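Local coordinates for ATP-dependent DNA helicase (Mycobacterium smegmatis, PDB 5V9X), which unwinds RNA:DNA hybrids as a 3'-to-5' helicase, probably tracking along single-stranded DNA at the expense of ATP hydrolysis, at residues L106-V111 with Q366-L371; S144-P149 with V359-R364; R305-L310 with A378-S383; R353-S358 with S383-G388. All coordinates share one frame; numbering follows the deposited sequence.

Interaction 1 of 4, residues L106-V111 with Q366-L371. With nucleotides of chain B.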
# COMPACT_ATOMS: atom_id res chain seq x y z
N LEU A 106 10.39 1.38 -3.40
CA LEU A 106 10.37 0.64 -4.66
C LEU A 106 11.77 0.58 -5.25
O LEU A 106 12.52 1.57 -5.22
CB LEU A 106 9.41 1.29 -5.66
CG LEU A 106 7.92 1.22 -5.32
CD1 LEU A 106 7.12 2.07 -6.29
CD2 LEU A 106 7.44 -0.21 -5.35
N LYS A 107 12.13 -0.59 -5.80
CA LYS A 107 13.44 -0.75 -6.42
C LYS A 107 13.58 0.12 -7.67
O LYS A 107 14.61 0.78 -7.87
CB LYS A 107 13.69 -2.21 -6.77
CG LYS A 107 13.86 -3.12 -5.57
CD LYS A 107 14.28 -4.52 -5.99
CE LYS A 107 13.22 -5.20 -6.84
NZ LYS A 107 13.58 -6.61 -7.15
N ALA A 108 12.55 0.12 -8.52
CA ALA A 108 12.60 0.90 -9.76
C ALA A 108 12.90 2.37 -9.49
O ALA A 108 13.73 2.98 -10.17
CB ALA A 108 11.29 0.75 -10.52
N LEU A 109 12.24 2.94 -8.48
CA LEU A 109 12.53 4.32 -8.10
C LEU A 109 13.98 4.47 -7.64
O LEU A 109 14.65 5.45 -7.99
CB LEU A 109 11.57 4.78 -7.00
CG LEU A 109 11.89 6.12 -6.35
CD1 LEU A 109 12.01 7.21 -7.40
CD2 LEU A 109 10.83 6.49 -5.32
N ALA A 110 14.48 3.51 -6.86
CA ALA A 110 15.85 3.58 -6.38
C ALA A 110 16.84 3.66 -7.53
O ALA A 110 17.78 4.46 -7.50
CB ALA A 110 16.16 2.38 -5.49
N VAL A 111 16.63 2.85 -8.57
CA VAL A 111 17.50 2.89 -9.74
C VAL A 111 17.29 4.17 -10.53
O VAL A 111 18.24 4.75 -11.06
CB VAL A 111 17.28 1.63 -10.60
CG1 VAL A 111 17.95 1.77 -11.95
CG2 VAL A 111 17.79 0.39 -9.87
N GLN A 366 15.89 -3.66 -18.70
CA GLN A 366 15.71 -3.25 -20.09
C GLN A 366 14.39 -2.51 -20.29
O GLN A 366 14.31 -1.62 -21.15
CB GLN A 366 15.78 -4.46 -21.02
CG GLN A 366 17.11 -5.19 -21.00
CD GLN A 366 18.26 -4.34 -21.52
OE1 GLN A 366 18.05 -3.32 -22.19
NE2 GLN A 366 19.49 -4.76 -21.23
N VAL A 367 13.36 -2.86 -19.52
CA VAL A 367 12.08 -2.16 -19.63
C VAL A 367 12.21 -0.73 -19.12
O VAL A 367 11.69 0.21 -19.73
CB VAL A 367 10.99 -2.94 -18.88
CG1 VAL A 367 9.73 -2.10 -18.74
CG2 VAL A 367 10.67 -4.24 -19.61
N GLU A 368 12.91 -0.54 -18.00
CA GLU A 368 13.11 0.81 -17.47
C GLU A 368 13.99 1.64 -18.40
O GLU A 368 13.74 2.84 -18.59
CB GLU A 368 13.73 0.74 -16.08
CG GLU A 368 12.87 0.03 -15.04
CD GLU A 368 13.65 -0.33 -13.79
OE1 GLU A 368 14.63 0.38 -13.47
OE2 GLU A 368 13.29 -1.32 -13.14
N ASP A 369 15.02 1.03 -18.98
CA ASP A 369 15.92 1.78 -19.85
C ASP A 369 15.22 2.19 -21.15
O ASP A 369 15.32 3.34 -21.57
CB ASP A 369 17.17 0.94 -20.15
CG ASP A 369 18.31 1.78 -20.72
OD1 ASP A 369 18.11 2.44 -21.76
OD2 ASP A 369 19.40 1.77 -20.12
N ASP A 370 14.51 1.25 -21.78
CA ASP A 370 13.80 1.58 -23.01
C ASP A 370 12.62 2.52 -22.76
O ASP A 370 12.21 3.22 -23.69
CB ASP A 370 13.32 0.30 -23.70
CG ASP A 370 14.46 -0.52 -24.26
OD1 ASP A 370 15.57 0.04 -24.41
OD2 ASP A 370 14.25 -1.72 -24.56
N LEU A 371 12.08 2.54 -21.55
CA LEU A 371 11.07 3.52 -21.20
C LEU A 371 11.69 4.89 -20.95
O LEU A 371 11.13 5.92 -21.35
CB LEU A 371 10.29 3.07 -19.96
CG LEU A 371 9.13 3.94 -19.49
CD1 LEU A 371 8.04 4.01 -20.55
CD2 LEU A 371 8.57 3.40 -18.18
P DG B 9 9.57 -3.73 -5.21
OP1 DG B 9 10.29 -2.57 -5.78
OP2 DG B 9 9.19 -4.87 -6.08
O5' DG B 9 10.41 -4.30 -3.99
C5' DG B 9 10.64 -3.49 -2.85
C4' DG B 9 11.28 -4.29 -1.73
O4' DG B 9 10.30 -5.19 -1.17
C3' DG B 9 12.47 -5.14 -2.16
O3' DG B 9 13.48 -5.08 -1.16
C2' DG B 9 11.88 -6.54 -2.27
C1' DG B 9 10.78 -6.52 -1.22
N9 DG B 9 9.65 -7.39 -1.54
C8 DG B 9 8.84 -7.32 -2.65
N7 DG B 9 7.91 -8.22 -2.67
C5 DG B 9 8.10 -8.94 -1.50
C6 DG B 9 7.38 -10.04 -0.99
O6 DG B 9 6.40 -10.62 -1.48
N1 DG B 9 7.90 -10.47 0.23
C2 DG B 9 8.97 -9.90 0.87
N2 DG B 9 9.33 -10.45 2.05
N3 DG B 9 9.66 -8.86 0.40
C4 DG B 9 9.16 -8.44 -0.79

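Interaction 2 of 4, residues S144-P149 with V359-R364. With GOL (glycerol), chain E; nucleotides of chain B.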
# COMPACT_ATOMS: atom_id res chain seq x y z
N SER A 144 20.19 -3.06 -3.31
CA SER A 144 18.88 -3.68 -3.22
C SER A 144 19.07 -5.19 -3.32
O SER A 144 20.20 -5.69 -3.33
CB SER A 144 17.94 -3.15 -4.31
OG SER A 144 18.29 -3.68 -5.58
N GLY A 145 17.96 -5.92 -3.42
CA GLY A 145 18.04 -7.36 -3.60
C GLY A 145 18.67 -7.78 -4.91
O GLY A 145 19.17 -8.90 -5.02
N ASP A 146 18.67 -6.89 -5.91
CA ASP A 146 19.24 -7.21 -7.21
C ASP A 146 20.76 -7.10 -7.25
O ASP A 146 21.37 -7.50 -8.24
CB ASP A 146 18.64 -6.29 -8.28
CG ASP A 146 17.15 -6.50 -8.46
OD1 ASP A 146 16.70 -7.66 -8.34
OD2 ASP A 146 16.44 -5.51 -8.71
N THR A 147 21.37 -6.57 -6.20
CA THR A 147 22.82 -6.39 -6.20
C THR A 147 23.52 -7.74 -6.12
O THR A 147 23.31 -8.48 -5.15
CB THR A 147 23.25 -5.51 -5.04
OG1 THR A 147 22.47 -4.31 -5.04
CG2 THR A 147 24.72 -5.16 -5.18
N PRO A 148 24.35 -8.10 -7.09
CA PRO A 148 25.09 -9.37 -7.02
C PRO A 148 26.00 -9.40 -5.81
O PRO A 148 26.38 -8.35 -5.28
CB PRO A 148 25.90 -9.39 -8.33
CG PRO A 148 25.19 -8.43 -9.23
CD PRO A 148 24.64 -7.37 -8.34
N PRO A 149 26.35 -10.60 -5.32
CA PRO A 149 27.22 -10.67 -4.13
C PRO A 149 28.54 -9.94 -4.29
O PRO A 149 28.97 -9.24 -3.36
CB PRO A 149 27.41 -12.18 -3.94
CG PRO A 149 26.21 -12.79 -4.56
CD PRO A 149 25.87 -11.92 -5.74
N VAL A 359 9.00 -10.37 -12.73
CA VAL A 359 9.91 -10.22 -13.85
C VAL A 359 11.34 -10.23 -13.32
O VAL A 359 11.62 -9.71 -12.24
CB VAL A 359 9.60 -8.92 -14.62
CG1 VAL A 359 10.54 -8.75 -15.81
CG2 VAL A 359 8.15 -8.90 -15.08
N SER A 360 12.25 -10.84 -14.08
CA SER A 360 13.65 -10.86 -13.68
C SER A 360 14.21 -9.44 -13.64
O SER A 360 13.64 -8.50 -14.20
CB SER A 360 14.47 -11.71 -14.65
OG SER A 360 14.42 -11.17 -15.96
N LYS A 361 15.34 -9.29 -12.95
CA LYS A 361 15.98 -7.98 -12.90
C LYS A 361 16.53 -7.57 -14.27
O LYS A 361 16.54 -6.38 -14.60
CB LYS A 361 17.10 -7.96 -11.85
CG LYS A 361 18.14 -9.05 -12.01
CD LYS A 361 19.35 -8.80 -11.12
CE LYS A 361 20.17 -10.07 -10.93
NZ LYS A 361 21.44 -9.82 -10.17
N GLU A 362 16.98 -8.54 -15.07
CA GLU A 362 17.51 -8.23 -16.39
C GLU A 362 16.43 -7.68 -17.31
O GLU A 362 16.62 -6.64 -17.96
CB GLU A 362 18.17 -9.46 -17.01
CG GLU A 362 19.37 -10.00 -16.24
CD GLU A 362 18.97 -10.90 -15.08
OE1 GLU A 362 17.77 -11.21 -14.94
OE2 GLU A 362 19.87 -11.30 -14.30
N GLN A 363 15.28 -8.36 -17.37
CA GLN A 363 14.17 -7.86 -18.18
C GLN A 363 13.61 -6.57 -17.60
O GLN A 363 13.23 -5.66 -18.35
CB GLN A 363 13.09 -8.93 -18.29
CG GLN A 363 13.55 -10.22 -18.94
CD GLN A 363 12.57 -11.36 -18.74
OE1 GLN A 363 11.36 -11.14 -18.66
NE2 GLN A 363 13.09 -12.58 -18.65
N ARG A 364 13.54 -6.47 -16.27
CA ARG A 364 13.10 -5.22 -15.64
C ARG A 364 14.02 -4.07 -16.01
O ARG A 364 13.55 -2.96 -16.29
CB ARG A 364 13.04 -5.39 -14.12
CG ARG A 364 11.76 -6.02 -13.59
CD ARG A 364 11.92 -6.49 -12.15
NE ARG A 364 12.10 -5.38 -11.21
CZ ARG A 364 11.14 -4.89 -10.43
NH1 ARG A 364 9.92 -5.40 -10.48
NH2 ARG A 364 11.40 -3.88 -9.61
C1 GOL E . 16.36 -2.87 -12.47
O1 GOL E . 17.75 -2.64 -12.56
C2 GOL E . 15.99 -3.23 -11.03
O2 GOL E . 15.49 -4.55 -10.98
C3 GOL E . 14.92 -2.27 -10.51
O3 GOL E . 13.67 -2.57 -11.10
P DC B 10 14.99 -5.49 -1.53
OP1 DC B 10 15.88 -4.68 -0.66
OP2 DC B 10 15.16 -5.46 -3.00
O5' DC B 10 15.09 -7.01 -1.08
C5' DC B 10 15.17 -7.35 0.28
C4' DC B 10 15.19 -8.85 0.45
O4' DC B 10 13.86 -9.38 0.25
C3' DC B 10 16.10 -9.59 -0.55
O3' DC B 10 17.02 -10.39 0.15
C2' DC B 10 15.13 -10.46 -1.36
C1' DC B 10 13.97 -10.62 -0.40
N1 DC B 10 12.68 -10.93 -1.06
C2 DC B 10 11.83 -11.89 -0.50
O2 DC B 10 12.17 -12.45 0.54
N3 DC B 10 10.66 -12.17 -1.12
C4 DC B 10 10.33 -11.53 -2.25
N4 DC B 10 9.16 -11.84 -2.83
C5 DC B 10 11.18 -10.55 -2.84
C6 DC B 10 12.34 -10.29 -2.22

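Interaction 3 of 4, residues R305-L310 with A378-S383. With nucleotides of chain B.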
# COMPACT_ATOMS: atom_id res chain seq x y z
N ARG A 305 -1.17 -10.83 -18.70
CA ARG A 305 -2.27 -11.06 -19.63
C ARG A 305 -2.41 -9.89 -20.60
O ARG A 305 -2.42 -10.09 -21.82
CB ARG A 305 -3.57 -11.26 -18.86
CG ARG A 305 -3.97 -12.70 -18.62
CD ARG A 305 -5.43 -12.74 -18.22
NE ARG A 305 -6.25 -12.04 -19.21
CZ ARG A 305 -7.48 -11.58 -18.97
NH1 ARG A 305 -8.03 -11.74 -17.77
NH2 ARG A 305 -8.15 -10.96 -19.93
N LEU A 306 -2.55 -8.67 -20.08
CA LEU A 306 -2.75 -7.51 -20.94
C LEU A 306 -1.58 -7.32 -21.90
O LEU A 306 -1.78 -7.00 -23.07
CB LEU A 306 -2.96 -6.26 -20.09
CG LEU A 306 -4.37 -6.08 -19.53
CD1 LEU A 306 -4.40 -4.93 -18.54
CD2 LEU A 306 -5.36 -5.85 -20.66
N THR A 307 -0.35 -7.51 -21.41
CA THR A 307 0.81 -7.40 -22.29
C THR A 307 0.71 -8.38 -23.45
O THR A 307 1.06 -8.05 -24.59
CB THR A 307 2.09 -7.63 -21.49
OG1 THR A 307 2.10 -6.78 -20.35
CG2 THR A 307 3.31 -7.33 -22.35
N SER A 308 0.24 -9.60 -23.18
CA SER A 308 0.01 -10.56 -24.26
C SER A 308 -1.04 -10.03 -25.23
O SER A 308 -0.86 -10.12 -26.46
CB SER A 308 -0.43 -11.91 -23.68
OG SER A 308 0.43 -12.33 -22.64
N ARG A 309 -2.13 -9.48 -24.71
CA ARG A 309 -3.22 -9.03 -25.57
C ARG A 309 -2.82 -7.81 -26.39
O ARG A 309 -3.04 -7.76 -27.60
CB ARG A 309 -4.46 -8.73 -24.73
CG ARG A 309 -4.92 -9.89 -23.86
CD ARG A 309 -5.33 -11.09 -24.70
NE ARG A 309 -5.67 -12.23 -23.85
CZ ARG A 309 -4.84 -13.23 -23.58
NH1 ARG A 309 -3.62 -13.24 -24.10
NH2 ARG A 309 -5.23 -14.23 -22.80
N LEU A 310 -2.23 -6.80 -25.73
CA LEU A 310 -1.87 -5.58 -26.44
C LEU A 310 -0.89 -5.86 -27.57
O LEU A 310 -0.96 -5.24 -28.63
CB LEU A 310 -1.28 -4.56 -25.46
CG LEU A 310 -2.18 -4.15 -24.28
CD1 LEU A 310 -1.54 -3.02 -23.48
CD2 LEU A 310 -3.57 -3.76 -24.76
N ALA A 378 4.79 1.36 -24.59
CA ALA A 378 3.84 0.99 -23.55
C ALA A 378 4.51 0.01 -22.60
O ALA A 378 5.25 -0.88 -23.03
CB ALA A 378 2.56 0.39 -24.13
N VAL A 379 4.24 0.17 -21.31
CA VAL A 379 4.64 -0.78 -20.29
C VAL A 379 3.42 -1.07 -19.42
O VAL A 379 2.73 -0.14 -18.99
CB VAL A 379 5.82 -0.27 -19.44
CG1 VAL A 379 5.59 1.16 -18.99
CG2 VAL A 379 6.05 -1.19 -18.24
N VAL A 380 3.15 -2.35 -19.18
CA VAL A 380 2.05 -2.78 -18.33
C VAL A 380 2.64 -3.15 -16.98
O VAL A 380 3.28 -4.20 -16.84
CB VAL A 380 1.27 -3.94 -18.95
CG1 VAL A 380 0.03 -4.25 -18.13
CG2 VAL A 380 0.90 -3.63 -20.39
N ALA A 381 2.43 -2.31 -15.97
CA ALA A 381 3.11 -2.45 -14.70
C ALA A 381 2.12 -2.61 -13.55
O ALA A 381 0.94 -2.26 -13.65
CB ALA A 381 4.02 -1.24 -14.43
N THR A 382 2.63 -3.16 -12.45
CA THR A 382 1.93 -3.15 -11.17
C THR A 382 2.34 -1.88 -10.41
O THR A 382 2.81 -0.91 -11.01
CB THR A 382 2.25 -4.42 -10.39
OG1 THR A 382 3.67 -4.51 -10.16
CG2 THR A 382 1.78 -5.65 -11.15
N SER A 383 2.17 -1.87 -9.09
CA SER A 383 2.64 -0.75 -8.28
C SER A 383 4.16 -0.64 -8.25
O SER A 383 4.68 0.27 -7.59
CB SER A 383 2.10 -0.87 -6.85
OG SER A 383 2.48 -2.11 -6.27
P DC B 7 -0.60 -9.49 -6.83
OP1 DC B 7 -0.60 -10.09 -8.18
OP2 DC B 7 -0.47 -10.35 -5.64
O5' DC B 7 0.55 -8.40 -6.79
C5' DC B 7 0.34 -7.15 -7.42
C4' DC B 7 1.08 -6.05 -6.70
O4' DC B 7 0.41 -5.74 -5.47
C3' DC B 7 2.50 -6.42 -6.30
O3' DC B 7 3.42 -5.88 -7.23
C2' DC B 7 2.68 -5.80 -4.90
C1' DC B 7 1.34 -5.12 -4.62
N1 DC B 7 0.89 -5.29 -3.21
C2 DC B 7 0.90 -4.18 -2.35
O2 DC B 7 1.27 -3.09 -2.79
N3 DC B 7 0.49 -4.35 -1.07
C4 DC B 7 0.10 -5.55 -0.65
N4 DC B 7 -0.29 -5.67 0.63
C5 DC B 7 0.10 -6.69 -1.51
C6 DC B 7 0.50 -6.51 -2.77
P DT B 8 4.94 -6.38 -7.27
OP1 DT B 8 5.49 -6.01 -8.59
OP2 DT B 8 4.97 -7.80 -6.84
O5' DT B 8 5.66 -5.51 -6.14
C5' DT B 8 5.51 -4.09 -6.14
C4' DT B 8 5.88 -3.51 -4.79
O4' DT B 8 4.86 -3.83 -3.82
C3' DT B 8 7.17 -4.04 -4.19
O3' DT B 8 8.24 -3.17 -4.52
C2' DT B 8 6.91 -4.07 -2.67
C1' DT B 8 5.42 -3.70 -2.54
N1 DT B 8 4.66 -4.58 -1.60
C2 DT B 8 4.16 -4.04 -0.44
O2 DT B 8 4.30 -2.87 -0.13
N3 DT B 8 3.48 -4.92 0.35
C4 DT B 8 3.26 -6.27 0.10
O4 DT B 8 2.63 -6.98 0.88
C5 DT B 8 3.81 -6.77 -1.13
C7 DT B 8 3.64 -8.21 -1.51
C6 DT B 8 4.48 -5.91 -1.91

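Interaction 4 of 4, residues R353-S358 with S383-G388. With nucleotides of chain B.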
# COMPACT_ATOMS: atom_id res chain seq x y z
N ARG A 353 5.40 -4.23 -22.94
CA ARG A 353 6.18 -5.18 -22.16
C ARG A 353 5.80 -5.05 -20.69
O ARG A 353 5.37 -3.99 -20.24
CB ARG A 353 7.69 -4.99 -22.36
CG ARG A 353 8.25 -5.72 -23.57
CD ARG A 353 9.76 -5.80 -23.51
NE ARG A 353 10.39 -4.53 -23.84
CZ ARG A 353 11.63 -4.20 -23.48
NH1 ARG A 353 12.36 -5.05 -22.77
NH2 ARG A 353 12.13 -3.03 -23.83
N ALA A 354 5.98 -6.14 -19.95
CA ALA A 354 5.55 -6.22 -18.57
C ALA A 354 6.64 -5.74 -17.62
O ALA A 354 7.84 -5.87 -17.89
CB ALA A 354 5.15 -7.65 -18.21
N HIS A 355 6.21 -5.17 -16.49
CA HIS A 355 7.11 -4.83 -15.39
C HIS A 355 6.38 -5.11 -14.08
O HIS A 355 5.35 -4.50 -13.80
CB HIS A 355 7.54 -3.36 -15.45
CG HIS A 355 8.71 -3.04 -14.56
ND1 HIS A 355 8.57 -2.78 -13.22
CD2 HIS A 355 10.03 -2.93 -14.84
CE1 HIS A 355 9.76 -2.54 -12.70
NE2 HIS A 355 10.66 -2.62 -13.66
N HIS A 356 6.92 -6.04 -13.30
CA HIS A 356 6.38 -6.34 -11.97
C HIS A 356 7.42 -7.17 -11.22
O HIS A 356 8.48 -7.50 -11.75
CB HIS A 356 5.03 -7.05 -12.04
CG HIS A 356 5.04 -8.30 -12.87
ND1 HIS A 356 5.48 -9.51 -12.38
CD2 HIS A 356 4.63 -8.53 -14.14
CE1 HIS A 356 5.36 -10.43 -13.33
NE2 HIS A 356 4.85 -9.86 -14.40
N GLY A 357 7.09 -7.51 -9.97
CA GLY A 357 8.05 -8.15 -9.09
C GLY A 357 8.55 -9.50 -9.59
O GLY A 357 9.69 -9.88 -9.31
N SER A 358 7.71 -10.24 -10.31
CA SER A 358 8.10 -11.56 -10.78
C SER A 358 8.89 -11.53 -12.09
O SER A 358 9.39 -12.57 -12.52
CB SER A 358 6.87 -12.45 -10.94
OG SER A 358 6.29 -12.75 -9.68
N SER A 383 2.17 -1.87 -9.09
CA SER A 383 2.64 -0.75 -8.28
C SER A 383 4.16 -0.64 -8.25
O SER A 383 4.68 0.27 -7.59
CB SER A 383 2.10 -0.87 -6.85
OG SER A 383 2.48 -2.11 -6.27
N SER A 384 4.87 -1.53 -8.95
CA SER A 384 6.33 -1.45 -9.03
C SER A 384 6.80 -0.16 -9.69
O SER A 384 7.95 0.24 -9.50
CB SER A 384 6.86 -2.65 -9.80
OG SER A 384 6.32 -2.70 -11.11
N LEU A 385 5.94 0.50 -10.48
CA LEU A 385 6.25 1.78 -11.09
C LEU A 385 5.31 2.88 -10.62
O LEU A 385 5.14 3.89 -11.31
CB LEU A 385 6.21 1.67 -12.62
CG LEU A 385 7.10 0.63 -13.30
CD1 LEU A 385 7.01 0.77 -14.81
CD2 LEU A 385 8.53 0.77 -12.83
N GLU A 386 4.69 2.70 -9.45
CA GLU A 386 3.67 3.65 -9.00
C GLU A 386 4.28 4.98 -8.57
O GLU A 386 3.64 6.03 -8.72
CB GLU A 386 2.86 3.04 -7.85
CG GLU A 386 1.92 4.03 -7.15
CD GLU A 386 1.07 3.38 -6.08
OE1 GLU A 386 0.67 2.21 -6.26
OE2 GLU A 386 0.80 4.04 -5.06
N LEU A 387 5.51 4.97 -8.06
CA LEU A 387 6.05 6.10 -7.33
C LEU A 387 7.35 6.61 -7.95
O LEU A 387 8.16 5.83 -8.44
CB LEU A 387 6.30 5.72 -5.87
CG LEU A 387 5.08 5.21 -5.11
CD1 LEU A 387 5.50 4.44 -3.87
CD2 LEU A 387 4.18 6.37 -4.73
N GLY A 388 7.52 7.93 -7.91
CA GLY A 388 8.82 8.55 -8.03
C GLY A 388 9.47 8.63 -9.40
O GLY A 388 10.11 9.65 -9.69
P DT B 8 4.94 -6.38 -7.27
OP1 DT B 8 5.49 -6.01 -8.59
OP2 DT B 8 4.97 -7.80 -6.84
O5' DT B 8 5.66 -5.51 -6.14
C5' DT B 8 5.51 -4.09 -6.14
C4' DT B 8 5.88 -3.51 -4.79
O4' DT B 8 4.86 -3.83 -3.82
C3' DT B 8 7.17 -4.04 -4.19
O3' DT B 8 8.24 -3.17 -4.52
C2' DT B 8 6.91 -4.07 -2.67
C1' DT B 8 5.42 -3.70 -2.54
N1 DT B 8 4.66 -4.58 -1.60
C2 DT B 8 4.16 -4.04 -0.44
O2 DT B 8 4.30 -2.87 -0.13
N3 DT B 8 3.48 -4.92 0.35
C4 DT B 8 3.26 -6.27 0.10
O4 DT B 8 2.63 -6.98 0.88
C5 DT B 8 3.81 -6.77 -1.13
C7 DT B 8 3.64 -8.21 -1.51
C6 DT B 8 4.48 -5.91 -1.91
P DC B 7 -0.60 -9.49 -6.83
OP1 DC B 7 -0.60 -10.09 -8.18
OP2 DC B 7 -0.47 -10.35 -5.64
O5' DC B 7 0.55 -8.40 -6.79
C5' DC B 7 0.34 -7.15 -7.42
C4' DC B 7 1.08 -6.05 -6.70
O4' DC B 7 0.41 -5.74 -5.47
C3' DC B 7 2.50 -6.42 -6.30
O3' DC B 7 3.42 -5.88 -7.23
C2' DC B 7 2.68 -5.80 -4.90
C1' DC B 7 1.34 -5.12 -4.62
N1 DC B 7 0.89 -5.29 -3.21
C2 DC B 7 0.90 -4.18 -2.35
O2 DC B 7 1.27 -3.09 -2.79
N3 DC B 7 0.49 -4.35 -1.07
C4 DC B 7 0.10 -5.55 -0.65
N4 DC B 7 -0.29 -5.67 0.63
C5 DC B 7 0.10 -6.69 -1.51
C6 DC B 7 0.50 -6.51 -2.77

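Interaction 1 of 4, residues L106-V111 with Q366-L371
The carboxylate of Glu368 is the flat group of this contact. Ala108 CB stands over one of its faces, set off from the normal through CD, with Glu368 OE2 the oxygen nearest the methyl at 3.9 Å. At the edge, close to the carboxylate plane, Val111 CG1 comes to 3.9 Å from Glu368 OE1, and these two side chains cross at about a right angle. Glu368 reaches across because its CG lies opposite its own carbonyl carbon (chi1 -62°) and the chain beyond is extended. Its polar end is held by other partners: OE2 is hydrogen-bonded to His355 NE2 and to O3 of a glycerol, so the helix 107-116 supplies only carbon to this carboxylate. The Ala108 and Glu368 CA atoms stay 7.7 Å apart and just 98 Å² is buried, which makes this a light touch. The helices belong to different modules, 107-116 to the DEAD/DEAH-box part and 361-372 to the conserved C-terminal part, and they meet across the cleft between the two RecA-like domains of a superfamily 2 helicase. Leu106 occupies the N-cap position of helix 107-116, and the sequence here fits motif Ia, a DNA-backbone-binding element of this superfamily. In agreement, Lys107 N donates to OP1 of DG9 of chain B at 2.7 Å and nearly straight (175°). Leu106 CD2 lies 3.7 Å from the same OP1, and the positive end of the helix dipole probably favours the phosphate. The Lys107 chain bends at chi3 and runs past the phosphate, Lys107 CG 3.6 Å from OP1 of DG9 of chain B.

Interaction 2 of 4, residues S144-P149 with V359-R364
Asp146 and Lys361 make the closest backbone approach, 6.6 Å between CA atoms, where the type I turn Ser144-Thr147 meets the start of helix 361-372. Two small motifs shape these ends. Ser144 OG accepts from Asp146 N in an ST turn, and Ser360, the N-cap of the helix, accepts from Gln363 N through its OG. The turn follows edge strand 140-143 of the first RecA-like sheet, whereas the helix belongs to the second domain, so the contact bridges the two at the surface. Lys361 supplies half of the 158 Å² buried. Its CG is tucked between its own backbone N and carbonyl carbon (chi1 54°), and the extended chain slides past Asp146 in the opposite direction. Lys361 CB then lies 3.5 Å from Asp146 OD1, while Lys361 NZ donates to the main-chain Asp146 O at 3.0 Å, tilted 26° from the carbonyl plane. The ammonium bonds to this carbonyl and not to the carboxylate; Lys361 NZ and Asp146 OD1 remain 5.5 Å apart, too far for a salt bridge. A glycerol, probably from the crystallisation liquor, bridges Asp146 and Arg364: it donates from O2 to Asp146 OD2 and takes weak bonds from the guanidinium, among them Arg364 NH2 to O3 at 3.0 Å. The turn also meets the DNA: Gly145 N donates to OP2 of DC10 of chain B at 2.9 Å, with an N-H...O angle of 153°.

Interaction 3 of 4, residues R305-L310 with A378-S383
Apolar packing comes first, and all of it converges on Val380. Its CG1 meets Leu306 CB at 4.1 Å, and its CG2 meets Leu310 CD1 at 4.0 Å, those two side chains passing at a slant. The branches are divided in this way because Val380 CG1 sits opposite the backbone N (chi1 -173°) while CG2 lies beside it. Val380 accounts for 81 of the 166 Å² buried, about half.

The second kind is a polar atom against carbon. Thr307 OG1 rests 3.3 Å from Val380 CB, the two side chains sliding past one another. The hydroxyl is nevertheless satisfied within its own helix, by a hydrogen bond with Ala303 O one turn earlier.

Backbone geometry sets this up. The helix and strand axes approach to 8.7 Å and run nearly antiparallel, at 156°, as expected where helix 300-318 leads from strand 292-296 across to strand 352-355 in a beta-alpha-beta crossover. Strand 378-381 lies between those two, so the crossover helix covers it. Val379 points to the other face, where it packs on Val367 and Leu371 of helix 361-372.

Bonding to DNA starts past the strand's end, where Thr382 OG1 donates to OP1 of DT8 of chain B at 2.8 Å; on the helix side, Arg305 NH1 forms a salt bridge with a phosphate. Ser383 OG packs on the sugar of DC7 of chain B, 3.6 Å from C1'. The chemistry thus changes along the segment: van der Waals contact and one self-satisfied hydroxyl seat the strand in the core, and a hydroxyl beyond it binds the DNA backbone.

Interaction 4 of 4, residues R353-S358 with S383-G388
One hydrogen bond joins the segments, between His355 ND1 and Ser384 OG at 3.1 Å. It is fairly straight (161°), and either atom could be the donor. The serine approaches the rim of the imidazole, near its plane. On the far side of the ring, NE2 is hydrogen-bonded to Glu368 OE2, so both nitrogens are engaged and rotation of the ring is fixed.

The apolar component is a CH-pi contact. Leu385 CD2 lies over one face of the His355 ring, 3.8 Å from its centroid and 28° off the normal, displaced toward the rim so that His355 CE1 is its nearest atom at 3.5 Å. The two side chains cross at about a right angle. With CG opposite its backbone N (chi1 -166°), His355 directs the ring at the 383-388 loop.

His356 turns the other way. Its ND1 accepts from Ser358 N at 3.1 Å, the donor tilted from the ring plane, and its NE2 is hydrogen-bonded to Glu304 OE1. These bonds fix the His356 ring beside Gly357.

Contacts with DNA form a third group. Gly357 N donates to OP1 of DT8 of chain B at 2.6 Å in a bent bond, and Ser384 CB lies 3.8 Å from that oxygen.

At the far end of the loop Gly388, with a positive phi, touches the bound ATP analogue. A loop running from a DNA phosphate to the nucleotide, after strand 378-381 of the second RecA-like domain, is consistent with motif V of superfamily 2 helicases.

Overall arrangement
Interactions 3 and 4 are buried within the second RecA-like domain, on neighbouring strands 378-381 and 352-355, and share Ser383; interaction 1 is partly buried and interaction 2 lies at the surface, both spanning the two domains through helix 361-372. Chemistry follows place: aliphatic packing between helix 300-318 and the sheet in interaction 3, a ring held by hydroxyl and methyl in interaction 4, a carboxylate against aliphatic carbon in interaction 1 and a lysine on a main-chain carbonyl in interaction 2. A salt bridge, Asp370-Arg353, links interactions 1 and 4, and Arg364 NH1 with His356 O links 2 and 4. DNA phosphates from DT8 to DC10 of chain B border all four.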